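Local coordinates for Cbs-cp12 (Microcystis aeruginosa PCC 7806, PDB 5NMU), which joins a CBS-domain pair to a CP12 domain in a cyanobacterial hexamer and is probably involved in redox regulation of photosynthesis, at the interface of chains A and B and the interface of chains A and C. Sequence-based numbering; all coordinates share one arbitrary frame. Chains: chain A/B/C, Cbs-cp12.

Contact 1: the interface of chains A and B. Residues chain A 31, 35-37, 55; chain B 37, 121, 124-125.
B:Leu124 CD2 packs against A:Met31 CE and A:Glu55 CB in the apolar centre of this CBS-domain interface. This methyl of helix 120-126 lies 3.7 Å from the terminal methyl CE of A:Met31, and the two side chains cross at about a right angle. It also lies 3.6 Å from CB of A:Glu55. Beside it, the ring of B:Phe125 takes A:Lys35 CD over the centre of one face. The lysine chain is bent at its second torsion (chi2 -49°), which helps lay CD over the ring. At the ring edge, in plane, are the carbonyl O of A:Leu36 and NH2 of A:Arg37.

A:Arg37 leads outward to the rim. One face of its guanidinium lies near CE2 of B:Phe125. The other stacks on the guanidinium of B:Arg37, the two planes 13° apart and their CZ atoms separated by 3.6 Å. The two arginines arrive from opposite directions, as expected of a pair at a two-fold axis.

B:Ser121 OG lies between a donor and an acceptor of chain A. A:Arg37 NE donates to it at 2.9 Å, and the hydroxyl oxygen sits 19° out of the guanidinium plane. The hydroxyl then donates to the syn lone pair of A:Glu55 OE1 at 2.7 Å. A water joins B:Ser121 OG to A:Glu55 OE2.

In the fold, the site joins helix 24-34, the following loop and the start of helix 55-63 of chain A to helix 120-126 of chain B.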
# COMPACT_ATOMS: atom_id res chain seq x y z
N MET A 31 -15.45 19.23 16.40
CA MET A 31 -15.61 19.06 14.96
C MET A 31 -17.04 19.17 14.52
O MET A 31 -17.31 19.74 13.48
CB MET A 31 -14.96 17.76 14.50
CG MET A 31 -13.44 17.82 14.60
SD MET A 31 -12.68 16.21 14.62
CE MET A 31 -12.09 16.10 12.93
N LYS A 35 -18.40 21.94 12.09
CA LYS A 35 -18.33 21.20 10.80
C LYS A 35 -16.89 21.14 10.23
O LYS A 35 -16.63 21.49 9.10
CB LYS A 35 -19.36 21.76 9.80
CG LYS A 35 -20.82 21.72 10.30
CD LYS A 35 -21.22 20.36 10.86
CE LYS A 35 -22.59 20.31 11.51
NZ LYS A 35 -23.60 20.17 10.44
N LEU A 36 -15.98 20.67 11.06
CA LEU A 36 -14.55 20.57 10.72
C LEU A 36 -14.20 19.15 10.43
O LEU A 36 -14.60 18.26 11.14
CB LEU A 36 -13.71 21.03 11.90
CG LEU A 36 -14.11 22.47 12.33
CD1 LEU A 36 -13.44 22.82 13.65
CD2 LEU A 36 -13.77 23.47 11.27
N ARG A 37 -13.46 18.94 9.37
CA ARG A 37 -13.00 17.63 9.00
C ARG A 37 -11.54 17.35 9.40
O ARG A 37 -11.06 16.19 9.24
CB ARG A 37 -13.21 17.44 7.51
CG ARG A 37 -14.69 17.38 7.20
CD ARG A 37 -14.93 17.28 5.70
NE ARG A 37 -16.36 17.32 5.41
CZ ARG A 37 -17.12 18.42 5.50
NH1 ARG A 37 -16.60 19.59 5.85
NH2 ARG A 37 -18.41 18.36 5.23
N GLU A 55 -11.09 13.55 10.25
CA GLU A 55 -12.28 12.68 10.22
C GLU A 55 -11.99 11.20 9.96
O GLU A 55 -12.66 10.33 10.54
CB GLU A 55 -13.31 13.20 9.22
CG GLU A 55 -12.84 13.22 7.77
CD GLU A 55 -13.91 13.71 6.82
OE1 GLU A 55 -14.96 14.06 7.31
OE2 GLU A 55 -13.67 13.76 5.58
N ARG B 37 -18.86 16.33 -2.31
CA ARG B 37 -17.56 15.72 -2.33
C ARG B 37 -17.52 14.36 -3.06
O ARG B 37 -16.41 13.78 -3.25
CB ARG B 37 -17.06 15.60 -0.90
CG ARG B 37 -16.79 16.97 -0.33
CD ARG B 37 -16.36 16.88 1.12
NE ARG B 37 -16.20 18.22 1.69
CZ ARG B 37 -17.21 19.04 1.99
NH1 ARG B 37 -18.47 18.68 1.80
NH2 ARG B 37 -16.96 20.24 2.49
N SER B 121 -17.54 11.95 6.77
CA SER B 121 -18.11 13.15 7.40
C SER B 121 -19.53 12.85 8.01
O SER B 121 -19.82 13.25 9.12
CB SER B 121 -18.23 14.29 6.39
OG SER B 121 -17.02 14.51 5.69
N LEU B 124 -18.78 11.10 11.15
CA LEU B 124 -18.21 11.95 12.17
C LEU B 124 -19.28 12.84 12.79
O LEU B 124 -19.37 12.95 14.01
CB LEU B 124 -17.10 12.82 11.61
CG LEU B 124 -16.50 13.90 12.53
CD1 LEU B 124 -15.96 13.26 13.78
CD2 LEU B 124 -15.36 14.65 11.84
N PHE B 125 -20.10 13.44 11.93
CA PHE B 125 -21.07 14.39 12.39
C PHE B 125 -22.38 13.82 12.91
O PHE B 125 -23.05 14.48 13.65
CB PHE B 125 -21.38 15.41 11.29
CG PHE B 125 -20.19 16.14 10.76
CD1 PHE B 125 -19.10 16.45 11.57
CD2 PHE B 125 -20.20 16.59 9.46
CE1 PHE B 125 -18.03 17.22 11.08
CE2 PHE B 125 -19.14 17.32 8.96
CZ PHE B 125 -18.05 17.63 9.77
O HOH W 1 -15.05 14.42 3.40

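Contact 2: the interface of chains A and C. Residues chain A 19-21, 44; chain C 139-140, 143.
The guanidinium of A:Arg44 carries CB of C:Glu139 on one face, 3.4 Å above the plane and offset toward the rim. That of A:Arg19 meets the carboxylate carbon CD of C:Glu143 at its edge, in plane. Here loops of the CBS-domain region of chain A receive helix 138-155 of chain C, which belongs to the CP12 sequence family.

C:Glu143 OE1 accepts from two donors of chain A. A:Arg19 NE donates a nearly straight hydrogen bond to it at 3.0 Å, 170° at the hydrogen, and the pair is also a salt bridge. The oxygen lies close to the guanidinium plane and is met on its syn side, but tilted out of the carboxylate plane. The two planes are well turned from each other, and the side chains cross at about a right angle. A:Ser21 OG donates to the same OE1 at 2.9 Å, from above the opposite face of the carboxylate. Two donors on opposite faces should limit its rotation.

The hydroxyl of A:Ser21 sits between the backbone N and the carbonyl carbon (chi1 55°). This turns OG to the carboxylate while CB packs 3.6 Å from CB of C:Glu143.

A second salt bridge runs from A:Arg44 NH1 to C:Asp140 OD2 at 3.2 Å. Its planes are 76° apart, far from a flat, two-pronged pairing. A bend at the third torsion of the arginine brings the guanidinium alongside the helix. A:Gly20 CA lies 3.7 Å from C:Asp140 OD1, so the backbone passes close by the carboxylate.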
# COMPACT_ATOMS: atom_id res chain seq x y z
N ARG A 19 -5.45 20.21 21.91
CA ARG A 19 -4.25 19.63 22.50
C ARG A 19 -4.24 18.12 22.24
O ARG A 19 -5.28 17.51 22.10
CB ARG A 19 -4.15 19.95 23.98
CG ARG A 19 -4.05 21.46 24.25
CD ARG A 19 -3.61 21.76 25.68
NE ARG A 19 -2.20 21.39 25.85
CZ ARG A 19 -1.16 22.10 25.40
NH1 ARG A 19 -1.31 23.28 24.76
NH2 ARG A 19 0.08 21.64 25.60
N GLY A 20 -3.04 17.56 22.11
CA GLY A 20 -2.82 16.15 21.99
C GLY A 20 -3.39 15.33 23.15
O GLY A 20 -3.77 14.17 22.95
N SER A 21 -3.43 15.94 24.34
CA SER A 21 -3.94 15.33 25.54
C SER A 21 -5.45 15.28 25.62
O SER A 21 -5.98 14.67 26.52
CB SER A 21 -3.41 16.08 26.75
OG SER A 21 -3.75 17.44 26.62
N ARG A 44 3.49 22.08 21.66
CA ARG A 44 3.59 22.32 23.11
C ARG A 44 4.61 23.41 23.46
O ARG A 44 4.57 23.96 24.53
CB ARG A 44 3.86 21.02 23.86
CG ARG A 44 2.68 20.02 23.77
CD ARG A 44 2.88 18.79 24.66
NE ARG A 44 4.24 18.31 24.46
CZ ARG A 44 4.65 17.38 23.59
NH1 ARG A 44 3.78 16.67 22.83
NH2 ARG A 44 5.97 17.14 23.50
N GLU C 139 4.63 13.58 27.18
CA GLU C 139 4.07 14.82 27.74
C GLU C 139 2.56 14.92 27.58
O GLU C 139 1.89 15.46 28.46
CB GLU C 139 4.74 16.08 27.16
CG GLU C 139 6.11 16.42 27.75
CD GLU C 139 6.09 16.70 29.26
OE1 GLU C 139 5.01 17.08 29.82
OE2 GLU C 139 7.15 16.51 29.91
N ASP C 140 2.01 14.41 26.49
CA ASP C 140 0.54 14.36 26.36
C ASP C 140 -0.06 13.39 27.36
O ASP C 140 -1.08 13.70 27.94
CB ASP C 140 0.08 13.99 24.96
CG ASP C 140 0.60 14.98 23.91
OD1 ASP C 140 0.28 16.19 23.99
OD2 ASP C 140 1.40 14.54 23.07
N GLU C 143 -0.30 15.18 30.69
CA GLU C 143 -1.45 16.08 30.85
C GLU C 143 -2.77 15.32 30.99
O GLU C 143 -3.68 15.77 31.68
CB GLU C 143 -1.61 17.05 29.69
CG GLU C 143 -0.45 17.99 29.45
CD GLU C 143 -0.45 18.51 28.02
OE1 GLU C 143 -1.50 19.05 27.58
OE2 GLU C 143 0.60 18.36 27.32

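Contact 3: the interface of chains A and C. Residues chain A 44, 48-49, 78, 80; chain C 93, 137, 140.
A:Asp48 OD2 is gripped by two donors of its own chain, and its OD1 lies near the phenol of C:Tyr93 across the interface. The backbone N of A:Arg44 bonds to the anti lone pair of OD2 at 2.7 Å. A:Lys80 NZ comes to OD2 from above the carboxylate plane, at 2.8 Å. The site joins loops of the CBS-domain region of chain A to helix 91-101 of the second CBS domain of chain C and to C:Phe137, just before its CP12-family helix.

An extended lysine chain, CG anti to the backbone N (chi1 -178°), carries NZ from beside C:Phe137 to A:Asp48. OD2 also lies over the centre of the A:Arg44 guanidinium. This cluster is likely to hold the arginine in place for its salt bridge to C:Asp140.

A:Pro49 covers one face of the C:Tyr93 ring, with CG 3.9 Å from the centroid. The phenol OH lies 3.4 Å from A:Asp48 OD1, near A:Arg44 NH2. An alanine in place of C:Tyr93 would probably leave A:Pro49 without its aromatic partner and open a gap beside A:Asp48.

A:Met78 puts its methyl CE over the face of C:Phe137, 3.6 Å from the centroid. The carbonyl O of A:Lys80 lies at the ring's edge, in plane.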
# COMPACT_ATOMS: atom_id res chain seq x y z
N ARG A 44 3.49 22.08 21.66
CA ARG A 44 3.59 22.32 23.11
C ARG A 44 4.61 23.41 23.46
O ARG A 44 4.57 23.96 24.53
CB ARG A 44 3.86 21.02 23.86
CG ARG A 44 2.68 20.02 23.77
CD ARG A 44 2.88 18.79 24.66
NE ARG A 44 4.24 18.31 24.46
CZ ARG A 44 4.65 17.38 23.59
NH1 ARG A 44 3.78 16.67 22.83
NH2 ARG A 44 5.97 17.14 23.50
N ASP A 48 8.30 22.28 18.89
CA ASP A 48 7.43 21.10 18.82
C ASP A 48 6.64 21.13 17.51
O ASP A 48 6.00 22.14 17.19
CB ASP A 48 6.47 21.14 20.01
CG ASP A 48 5.82 19.82 20.30
OD1 ASP A 48 6.49 18.81 20.12
OD2 ASP A 48 4.64 19.79 20.76
N PRO A 49 6.67 20.03 16.74
CA PRO A 49 5.96 20.10 15.44
C PRO A 49 4.45 20.22 15.57
O PRO A 49 3.91 19.93 16.61
CB PRO A 49 6.33 18.79 14.78
CG PRO A 49 6.58 17.86 15.95
CD PRO A 49 7.30 18.72 16.93
N MET A 78 -3.59 10.86 16.22
CA MET A 78 -3.10 11.94 15.41
C MET A 78 -1.89 11.55 14.58
O MET A 78 -1.23 10.55 14.87
CB MET A 78 -2.71 13.12 16.28
CG MET A 78 -1.41 12.97 17.06
SD MET A 78 -1.27 14.27 18.29
CE MET A 78 0.24 13.76 19.14
N LYS A 80 1.66 13.22 13.96
CA LYS A 80 2.49 14.26 14.51
C LYS A 80 3.88 13.71 14.47
O LYS A 80 4.07 12.64 15.01
CB LYS A 80 2.14 14.61 15.94
CG LYS A 80 3.00 15.74 16.52
CD LYS A 80 2.58 16.15 17.93
CE LYS A 80 3.57 17.13 18.57
NZ LYS A 80 2.87 17.94 19.59
N TYR C 93 11.14 12.78 16.26
CA TYR C 93 10.14 13.23 15.33
C TYR C 93 10.55 13.11 13.88
O TYR C 93 9.70 12.87 13.04
CB TYR C 93 9.73 14.66 15.64
CG TYR C 93 8.92 14.84 16.91
CD1 TYR C 93 7.79 14.09 17.16
CD2 TYR C 93 9.26 15.81 17.81
CE1 TYR C 93 7.06 14.26 18.34
CE2 TYR C 93 8.54 16.00 18.98
CZ TYR C 93 7.43 15.23 19.22
OH TYR C 93 6.69 15.44 20.36
N PHE C 137 5.12 11.43 22.68
CA PHE C 137 3.86 11.95 23.27
C PHE C 137 3.70 11.70 24.79
O PHE C 137 2.60 11.82 25.34
CB PHE C 137 2.63 11.40 22.52
CG PHE C 137 2.77 11.39 21.01
CD1 PHE C 137 3.44 12.41 20.31
CD2 PHE C 137 2.17 10.35 20.26
CE1 PHE C 137 3.54 12.36 18.91
CE2 PHE C 137 2.27 10.33 18.87
CZ PHE C 137 2.96 11.33 18.19
N ASP C 140 2.01 14.41 26.49
CA ASP C 140 0.54 14.36 26.36
C ASP C 140 -0.06 13.39 27.36
O ASP C 140 -1.08 13.70 27.94
CB ASP C 140 0.08 13.99 24.96
CG ASP C 140 0.60 14.98 23.91
OD1 ASP C 140 0.28 16.19 23.99
OD2 ASP C 140 1.40 14.54 23.07

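Contact 4: the interface of chains A and B. Residues chain A 25, 28, 68-70; chain B 129-130.
The carbonyl O of B:Val130 points at the side-chain amine NZ of A:Lys70, with the C=O...NZ angle at 163°. A:Lys70 NZ donates to B:Val130 O at 2.7 Å. This is a junction between CBS-family chains, where the stretch after helix 120-126 of chain B packs on helix 24-34 and the 68-70 loop of chain A.

The same NZ also bonds to A:Asp68 OD1 at 2.9 Å, on the syn side, tilted out of the carboxylate plane. The backbone N of A:Lys70 reaches that oxygen from the opposite face of the carboxylate. A:Asp68 thus acts from the second shell to position the lysine. Bends at the end of the lysine chain (chi3 -67°, chi4 -52°) fold NZ back between A:Asp68 OD1 and the B:Val130 carbonyl. A methionine in place of A:Lys70 would probably leave the B:Val130 carbonyl without this donor and A:Asp68 without its charged mate.

The branches of B:Val130 divide the apolar work. CG1 faces A:Ala25 CB, and CG2 meets A:Val28 CG1 tip to tip at 3.7 Å. CG2 also lies over the centre of its neighbour's ring, B:Phe129. That ring turns its CZ to A:Val28 CG2, 3.6 Å away. A:Pro69 packs its CG against B:Phe129 CD2, 3.8 Å away.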
# COMPACT_ATOMS: atom_id res chain seq x y z
N ALA A 25 -13.42 12.26 22.15
CA ALA A 25 -14.73 12.87 22.34
C ALA A 25 -14.72 14.40 22.27
O ALA A 25 -15.65 15.01 21.71
CB ALA A 25 -15.36 12.41 23.69
N VAL A 28 -14.30 15.37 18.77
CA VAL A 28 -15.50 15.13 17.99
C VAL A 28 -16.50 16.24 18.20
O VAL A 28 -17.13 16.70 17.25
CB VAL A 28 -16.10 13.75 18.29
CG1 VAL A 28 -17.46 13.59 17.66
CG2 VAL A 28 -15.18 12.67 17.74
N ASP A 68 -13.89 3.49 22.62
CA ASP A 68 -14.60 4.55 23.31
C ASP A 68 -13.91 5.91 23.21
O ASP A 68 -12.91 6.14 23.90
CB ASP A 68 -14.76 4.20 24.79
CG ASP A 68 -15.63 5.21 25.55
OD1 ASP A 68 -16.06 6.26 24.98
OD2 ASP A 68 -15.91 4.93 26.72
N PRO A 69 -14.48 6.85 22.42
CA PRO A 69 -13.82 8.13 22.30
C PRO A 69 -13.68 8.94 23.59
O PRO A 69 -12.85 9.89 23.64
CB PRO A 69 -14.72 8.89 21.28
CG PRO A 69 -15.62 7.88 20.68
CD PRO A 69 -15.80 6.88 21.77
N LYS A 70 -14.47 8.60 24.61
CA LYS A 70 -14.46 9.38 25.86
C LYS A 70 -13.23 9.06 26.69
O LYS A 70 -12.84 9.87 27.51
CB LYS A 70 -15.76 9.15 26.65
CG LYS A 70 -17.01 9.62 25.90
CD LYS A 70 -18.32 9.48 26.71
CE LYS A 70 -18.70 8.00 26.97
NZ LYS A 70 -18.77 7.09 25.76
N PHE B 129 -21.41 7.05 17.71
CA PHE B 129 -20.20 6.33 18.14
C PHE B 129 -19.58 6.89 19.42
O PHE B 129 -18.91 6.14 20.13
CB PHE B 129 -19.14 6.24 16.98
CG PHE B 129 -18.36 7.50 16.73
CD1 PHE B 129 -18.92 8.56 16.02
CD2 PHE B 129 -17.07 7.65 17.22
CE1 PHE B 129 -18.19 9.73 15.77
CE2 PHE B 129 -16.33 8.83 16.96
CZ PHE B 129 -16.92 9.88 16.27
N VAL B 130 -19.82 8.16 19.76
CA VAL B 130 -19.29 8.69 21.04
C VAL B 130 -20.12 8.13 22.22
O VAL B 130 -19.60 7.62 23.19
CB VAL B 130 -19.28 10.23 21.06
CG1 VAL B 130 -18.76 10.76 22.39
CG2 VAL B 130 -18.42 10.78 19.91

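Distances here run between the centres of the C-alpha atoms of the contacts. Contacts 1 and 4 belong to one A-B interface and lie about 14 Å apart. Helix 24-34 of chain A serves both, and chain B answers with helix 120-126 and the residues just after it. Contacts 2 and 3 belong to the A-C interface and lie about 8 Å apart. They share A:Arg44 and C:Asp140, so they form one continuous patch. Contact 1 is about 23 Å from each of these, and contact 4 is about 18 Å from contact 2. Each chain therefore uses separate surfaces for two two-fold partners, and repeated pairings of this kind probably build the hexamer.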